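Local coordinates for protein histidinol-phosphatase (Listeria monocytogenes serotype 4b str. H7858, PDB 6NLR) that probably hydrolyses L-histidinol phosphate to histidinol and phosphate in histidine biosynthesis, using a trinuclear metal centre of the PHP family, at residues A[91-96]-A[179-184]. Sequence-based numbering, arbitrary orientation.
Sequences GFEVDY and MGHISL. With MN (manganese (II) ion), chain E; CO (cobalt (II) ion), chain F.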
ATOM      1  N   GLY A  91      -7.434  -2.628 -10.650  1.00 25.99           N
ATOM      2  CA  GLY A  91      -7.803  -1.434  -9.878  1.00 22.73           C
ATOM      3  C   GLY A  91      -6.589  -0.596  -9.593  1.00 22.66           C
ATOM      4  O   GLY A  91      -5.642  -0.589 -10.413  1.00 24.54           O
ATOM      5  N   PHE A  92      -6.630   0.126  -8.487  1.00 22.36           N
ATOM      6  CA  PHE A  92      -5.552   1.049  -8.090  1.00 21.60           C
ATOM      7  C   PHE A  92      -5.147   0.806  -6.650  1.00 20.15           C
ATOM      8  O   PHE A  92      -5.999   0.420  -5.808  1.00 19.83           O
ATOM      9  CB  PHE A  92      -6.036   2.494  -8.231  1.00 24.15           C
ATOM     10  CG  PHE A  92      -6.399   2.860  -9.642  1.00 25.22           C
ATOM     11  CD1 PHE A  92      -5.408   3.101 -10.587  1.00 26.68           C
ATOM     12  CD2 PHE A  92      -7.728   2.919 -10.029  1.00 28.12           C
ATOM     13  CE1 PHE A  92      -5.736   3.413 -11.899  1.00 29.33           C
ATOM     14  CE2 PHE A  92      -8.053   3.271 -11.331  1.00 29.31           C
ATOM     15  CZ  PHE A  92      -7.060   3.518 -12.256  1.00 29.99           C
ATOM     16  N   GLU A  93      -3.871   1.068  -6.383  1.00 20.66           N
ATOM     17  CA  GLU A  93      -3.387   1.472  -5.055  1.00 19.71           C
ATOM     18  C   GLU A  93      -3.636   2.977  -4.989  1.00 21.05           C
ATOM     19  O   GLU A  93      -2.906   3.755  -5.658  1.00 20.94           O
ATOM     20  CB  GLU A  93      -1.927   1.119  -4.820  1.00 19.72           C
ATOM     21  CG  GLU A  93      -1.538   1.342  -3.366  1.00 20.69           C
ATOM     22  CD  GLU A  93      -0.099   1.022  -3.023  1.00 20.49           C
ATOM     23  OE1 GLU A  93       0.640   0.633  -3.948  1.00 19.24           O
ATOM     24  OE2 GLU A  93       0.267   1.156  -1.829  1.00 21.65           O
ATOM     25  N   VAL A  94      -4.680   3.345  -4.253  1.00 20.32           N
ATOM     26  CA  VAL A  94      -5.157   4.739  -4.128  1.00 21.66           C
ATOM     27  C   VAL A  94      -4.440   5.368  -2.939  1.00 22.21           C
ATOM     28  O   VAL A  94      -4.541   4.837  -1.835  1.00 22.87           O
ATOM     29  CB  VAL A  94      -6.684   4.775  -3.991  1.00 22.25           C
ATOM     30  CG1 VAL A  94      -7.188   6.200  -3.912  1.00 23.96           C
ATOM     31  CG2 VAL A  94      -7.352   4.027  -5.144  1.00 22.83           C
ATOM     32  N   ASP A  95      -3.746   6.479  -3.167  1.00 23.27           N
ATOM     33  CA  ASP A  95      -3.184   7.296  -2.067  1.00 22.52           C
ATOM     34  C   ASP A  95      -4.349   7.896  -1.282  1.00 23.21           C
ATOM     35  O   ASP A  95      -5.249   8.516  -1.909  1.00 24.25           O
ATOM     36  CB  ASP A  95      -2.254   8.387  -2.591  1.00 23.34           C
ATOM     37  CG  ASP A  95      -0.856   7.862  -2.802  1.00 24.91           C
ATOM     38  OD1 ASP A  95      -0.071   7.853  -1.813  1.00 27.45           O
ATOM     39  OD2 ASP A  95      -0.601   7.400  -3.918  1.00 28.38           O
ATOM     40  N   TYR A  96      -4.325   7.731   0.035  1.00 21.54           N
ATOM     41  CA  TYR A  96      -5.075   8.608   0.955  1.00 23.07           C
ATOM     42  C   TYR A  96      -4.237   9.886   1.093  1.00 24.01           C
ATOM     43  O   TYR A  96      -3.104   9.843   1.633  1.00 21.72           O
ATOM     44  CB  TYR A  96      -5.415   7.939   2.286  1.00 22.00           C
ATOM     45  CG  TYR A  96      -6.265   8.847   3.124  1.00 23.41           C
ATOM     46  CD1 TYR A  96      -7.577   9.127   2.750  1.00 23.81           C
ATOM     47  CD2 TYR A  96      -5.743   9.526   4.210  1.00 25.12           C
ATOM     48  CE1 TYR A  96      -8.353  10.025   3.467  1.00 22.87           C
ATOM     49  CE2 TYR A  96      -6.518  10.405   4.949  1.00 26.27           C
ATOM     50  CZ  TYR A  96      -7.822  10.655   4.568  1.00 23.11           C
ATOM     51  OH  TYR A  96      -8.571  11.520   5.283  1.00 26.59           O
HETATM   52  N   MSE A 179      -6.991  -1.980   3.330  1.00 20.87           N
HETATM   53  CA  MSE A 179      -6.064  -0.934   3.727  1.00 21.22           C
HETATM   54  C   MSE A 179      -4.650  -1.453   3.493  1.00 20.95           C
HETATM   55  O   MSE A 179      -4.305  -2.525   3.983  1.00 20.07           O
HETATM   56  CB  MSE A 179      -6.245  -0.547   5.200  1.00 24.07           C
HETATM   57  CG  MSE A 179      -7.684  -0.191   5.594  1.00 26.01           C
HETATM   58 SE   MSE A 179      -8.360   1.436   4.660  1.00 27.37          SE
HETATM   59  CE  MSE A 179      -9.490   0.644   3.255  1.00 26.00           C
ATOM     60  N   GLY A 180      -3.848  -0.657   2.781  1.00 19.81           N
ATOM     61  CA  GLY A 180      -2.504  -1.023   2.387  1.00 19.39           C
ATOM     62  C   GLY A 180      -1.492  -0.958   3.523  1.00 20.24           C
ATOM     63  O   GLY A 180      -1.548  -0.011   4.323  1.00 21.32           O
ATOM     64  N   HIS A 181      -0.594  -1.944   3.571  1.00 21.16           N
ATOM     65  CA  HIS A 181       0.607  -2.033   4.455  1.00 21.56           C
ATOM     66  C   HIS A 181       0.511  -1.096   5.670  1.00 22.95           C
ATOM     67  O   HIS A 181       1.264  -0.109   5.697  1.00 22.05           O
ATOM     68  CB  HIS A 181       1.877  -1.769   3.619  1.00 22.74           C
ATOM     69  CG  HIS A 181       1.773  -0.645   2.635  1.00 22.44           C
ATOM     70  ND1 HIS A 181       1.373   0.636   3.017  1.00 19.89           N
ATOM     71  CD2 HIS A 181       2.056  -0.593   1.301  1.00 22.59           C
ATOM     72  CE1 HIS A 181       1.412   1.431   1.945  1.00 24.71           C
ATOM     73  NE2 HIS A 181       1.822   0.702   0.872  1.00 21.83           N
ATOM     74  N   ILE A 182      -0.286  -1.427   6.701  1.00 22.57           N
ATOM     75  CA  ILE A 182      -0.613  -0.450   7.785  1.00 23.19           C
ATOM     76  C   ILE A 182       0.494  -0.311   8.850  1.00 24.47           C
ATOM     77  O   ILE A 182       0.180   0.226   9.929  1.00 30.13           O
ATOM     78  CB  ILE A 182      -1.959  -0.749   8.459  1.00 23.77           C
ATOM     79  CG1 ILE A 182      -1.974  -2.104   9.169  1.00 25.60           C
ATOM     80  CG2 ILE A 182      -3.099  -0.583   7.472  1.00 25.00           C
ATOM     81  CD1 ILE A 182      -3.081  -2.217  10.214  1.00 26.76           C
ATOM     82  N   SER A 183       1.733  -0.715   8.595  1.00 22.25           N
ATOM     83  CA  SER A 183       2.874  -0.376   9.487  1.00 21.59           C
ATOM     84  C   SER A 183       4.040   0.148   8.640  1.00 21.51           C
ATOM     85  O   SER A 183       5.220  -0.174   8.968  1.00 19.33           O
ATOM     86  CB  SER A 183       3.276  -1.566  10.329  1.00 23.76           C
ATOM     87  OG  SER A 183       3.690  -2.651   9.499  1.00 22.41           O
ATOM     88  N   LEU A 184       3.732   0.931   7.605  1.00 20.01           N
ATOM     89  CA  LEU A 184       4.749   1.447   6.642  1.00 20.76           C
ATOM     90  C   LEU A 184       5.736   2.376   7.368  1.00 21.33           C
ATOM     91  O   LEU A 184       6.830   2.591   6.846  1.00 21.97           O
ATOM     92  CB  LEU A 184       4.071   2.180   5.479  1.00 21.30           C
ATOM     93  CG  LEU A 184       5.007   2.525   4.310  1.00 20.57           C
ATOM     94  CD1 LEU A 184       5.431   1.256   3.567  1.00 21.97           C
ATOM     95  CD2 LEU A 184       4.325   3.484   3.349  1.00 21.77           C
TER
HETATM   96 MN    MN E 302       2.192   1.443  -1.096  0.78 16.40          MN
HETATM   97 CO    CO F 303       2.085  -0.966  -3.743  1.00 22.38          CO
HETATM   98  O   HOH W   1       4.266   1.542  -0.056  1.00 42.97           O
HETATM   99  O   HOH W   2       2.485  -0.226  -1.703  1.00 18.48           O
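With CG anti to the backbone N (chi1 -171°) and the chain extended beyond CG, Glu-93 sends its carboxylate straight off the strand toward 179-184, where His-181 meets it at a shared manganese ion. In His-181, CG sits between the backbone N and the carbonyl carbon (chi1 42°), bringing the ring tip closer to Glu-93 than the direction of its CB would suggest. Glu-93 OE2 and His-181 NE2 then lie 3.1 Å apart, yet no hydrogen bond joins them: each is a ligand of manganese at 2.1 Å. The carboxylate and imidazole planes stand 65° apart, and OE2 approaches the ring obliquely. The other carboxylate oxygen, OE1, binds cobalt at 2.2 Å, so Glu-93 bridges two metals, which lie 3.6 Å apart (manganese to cobalt). As modelled, water 2 O forms a second bridge, 2.2 Å from cobalt and in the His-181 ring plane, at the edge. Its distance of 1.8 Å from manganese is short, and the exact value is doubtful. With one metal bond on each oxygen, the carboxylate is probably fixed in its rotation, while Leu-184 CD1 packs 4.1 Å above the centre of the imidazole. A hydrogen bond from Ser-121 also reaches OE2. His-123 completes the protein ligands of this manganese, and its ND1 is paired with Asp-95 OD1, a second-shell hydrogen bond that probably helps orient the ring; His-6, His-8 and Asp-258 join Glu-93 on cobalt. Such a metal cluster is characteristic of PHP-domain phosphoesterases, and a sulfate beside Glu-93 is consistent with a phosphate pocket. In the fold, Glu-93 projects from strand 87-95, flanked by the parallel strands 34-40 and 117-127; His-181 lies in the loop between strand 178-179 and helix 201-217.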